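Local coordinates for protein lectin 2 (Agrocybe aegerita, PDB 4TQK) that binds sugars as a fungal lectin, with N-acetylglucosamine seen held at several sites around its beta-propeller fold, at residues D227-V232 with I244-A249. The protein carries 1 engineered substitution. Numbering follows the deposited sequence.
Sequences DHPRFV and IGCGKA. With NAG (2-acetamido-2-deoxy-beta-D-glucopyranose), chain F.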
# COMPACT_ATOMS: atom_id res chain seq x y z
N ASP A 227 -35.96 -4.98 -7.49
CA ASP A 227 -36.50 -3.64 -7.55
C ASP A 227 -36.21 -2.77 -6.32
O ASP A 227 -36.14 -1.54 -6.45
CB ASP A 227 -37.99 -3.73 -7.83
CG ASP A 227 -38.30 -4.76 -8.91
OD1 ASP A 227 -39.35 -5.44 -8.82
OD2 ASP A 227 -37.48 -4.90 -9.84
N HIS A 228 -36.01 -3.40 -5.17
CA HIS A 228 -35.83 -2.68 -3.91
C HIS A 228 -34.58 -3.11 -3.14
O HIS A 228 -34.65 -3.90 -2.21
CB HIS A 228 -37.06 -2.87 -3.02
CG HIS A 228 -38.36 -2.63 -3.72
ND1 HIS A 228 -39.38 -3.55 -3.73
CD2 HIS A 228 -38.79 -1.58 -4.46
CE1 HIS A 228 -40.39 -3.08 -4.44
NE2 HIS A 228 -40.06 -1.88 -4.89
N PRO A 229 -33.41 -2.56 -3.54
CA PRO A 229 -32.13 -2.98 -2.97
C PRO A 229 -31.96 -2.59 -1.50
O PRO A 229 -32.41 -1.54 -1.07
CB PRO A 229 -31.11 -2.25 -3.85
CG PRO A 229 -31.86 -1.09 -4.42
CD PRO A 229 -33.25 -1.59 -4.63
N ARG A 230 -31.30 -3.45 -0.75
CA ARG A 230 -31.06 -3.19 0.66
C ARG A 230 -29.57 -3.26 0.97
O ARG A 230 -28.81 -3.89 0.24
CB ARG A 230 -31.85 -4.19 1.51
CG ARG A 230 -33.34 -3.85 1.57
CD ARG A 230 -34.20 -5.10 1.48
NE ARG A 230 -34.45 -5.49 0.11
CZ ARG A 230 -34.96 -6.67 -0.24
NH1 ARG A 230 -35.26 -7.57 0.69
NH2 ARG A 230 -35.16 -6.96 -1.53
N PHE A 231 -29.16 -2.58 2.02
CA PHE A 231 -27.75 -2.46 2.37
C PHE A 231 -27.61 -2.46 3.88
O PHE A 231 -28.56 -2.15 4.60
CB PHE A 231 -27.18 -1.12 1.88
CG PHE A 231 -27.53 -0.78 0.46
CD1 PHE A 231 -26.69 -1.16 -0.59
CD2 PHE A 231 -28.67 -0.04 0.17
CE1 PHE A 231 -27.01 -0.83 -1.90
CE2 PHE A 231 -28.98 0.29 -1.13
CZ PHE A 231 -28.16 -0.10 -2.18
N VAL A 232 -26.42 -2.81 4.34
CA VAL A 232 -26.03 -2.58 5.73
C VAL A 232 -24.83 -1.64 5.71
O VAL A 232 -23.91 -1.81 4.90
CB VAL A 232 -25.65 -3.90 6.44
CG1 VAL A 232 -26.88 -4.67 6.85
CG2 VAL A 232 -24.77 -4.76 5.54
N ILE A 244 -30.37 -0.07 5.68
CA ILE A 244 -31.03 0.91 4.82
C ILE A 244 -31.44 0.30 3.49
O ILE A 244 -30.70 -0.49 2.91
CB ILE A 244 -30.16 2.18 4.60
CG1 ILE A 244 -30.92 3.19 3.74
CG2 ILE A 244 -28.85 1.84 3.93
CD1 ILE A 244 -30.26 4.54 3.65
N GLY A 245 -32.63 0.64 3.01
CA GLY A 245 -33.08 0.14 1.72
C GLY A 245 -33.75 1.19 0.86
O GLY A 245 -34.34 2.15 1.38
N CYS A 246 -33.64 1.03 -0.45
CA CYS A 246 -34.33 1.89 -1.40
C CYS A 246 -35.66 1.23 -1.73
O CYS A 246 -35.71 0.24 -2.48
CB CYS A 246 -33.49 2.06 -2.67
SG CYS A 246 -31.84 2.77 -2.42
N GLY A 247 -36.74 1.76 -1.17
CA GLY A 247 -38.04 1.14 -1.32
C GLY A 247 -38.82 1.71 -2.49
O GLY A 247 -38.25 2.01 -3.54
N LYS A 248 -40.13 1.84 -2.31
CA LYS A 248 -40.99 2.45 -3.33
C LYS A 248 -40.99 3.98 -3.25
O LYS A 248 -40.71 4.66 -4.23
CB LYS A 248 -42.42 1.93 -3.17
CG LYS A 248 -42.59 0.47 -3.50
CD LYS A 248 -44.02 0.05 -3.29
CE LYS A 248 -44.19 -1.45 -3.40
NZ LYS A 248 -45.60 -1.81 -3.06
N ALA A 249 -41.30 4.50 -2.08
CA ALA A 249 -41.42 5.94 -1.88
C ALA A 249 -40.10 6.64 -1.55
O ALA A 249 -40.05 7.86 -1.42
CB ALA A 249 -42.46 6.23 -0.81
C1 NAG F . -44.03 0.28 2.29
C2 NAG F . -42.57 -0.05 2.54
C3 NAG F . -42.43 -0.65 3.92
C4 NAG F . -43.01 0.32 4.95
C5 NAG F . -44.44 0.71 4.56
C6 NAG F . -45.01 1.75 5.53
C7 NAG F . -41.37 -0.58 0.47
C8 NAG F . -40.84 -1.67 -0.40
N2 NAG F . -42.08 -0.97 1.53
O1 NAG F . -44.17 0.81 1.01
O3 NAG F . -41.07 -0.87 4.17
O4 NAG F . -43.00 -0.27 6.23
O5 NAG F . -44.47 1.22 3.25
O6 NAG F . -46.36 2.00 5.23
O7 NAG F . -41.16 0.59 0.19
O HOH W 1 -36.18 0.86 -5.43
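Phe231 and Ile244 form an antiparallel hydrogen-bonded pair: Phe231 N donates to Ile244 O at 2.7 Å, and Ile244 N returns a nearly straight bond (175°) to Phe231 O. Toward the sugar, Cys246 N reaches Pro229 O at 2.9 Å; proline, with no N-H to give, still serves here as an acceptor. Where the strands separate, water 1 bridges Asp227 O and Gly247 O. The acetamide of the N-acetylglucosamine is read by the backbone: Lys248 N donates to NAG O7 at 3.0 Å. NAG O7 also lies 3.5 Å from Gly247 CA, on the side where a side chain would stand, so glycine suits the place. Methyl C8 sits off-centre over one face of the His228 ring, whose opposite face is covered by Asp227 CB, so the imidazole forms part of the pocket wall. His228 ND1 is hydrogen-bonded to Lys224 N, which fixes the ring's rotation, while Lys248 CG lies 3.7 Å from His228 NE2. Asn215, Gly221 and Trp223 also hydrogen-bond to the sugar.

Gly245 and Arg230 form a non-hydrogen-bonded pair with their CA atoms only 4.0 Å apart; since glycine carries no side chain, Arg230 CG can lie against Gly245 CA. Bends at chi2 and chi3 then lead the arginine away from the partner strand and back to His228 O, which NE meets in the guanidinium plane; NH1 goes on to Phe216 O. On the face of the sheet that carries Phe231 and Ile244, Cys246 SG lies in the plane of the Phe231 ring, 4.0 Å from Phe231 CE2 at its edge, and Ile244 CG2 packs on Phe231 CB.

Strands 230-233 and 242-246 are the first two of a four-stranded antiparallel propeller blade. Arg230 and Val232 face strand 173-177, whereas Pro229, Phe231, Ile244 and Cys246 pack on strand 285-288, and the hairpin is thus wedged between two neighbouring blades.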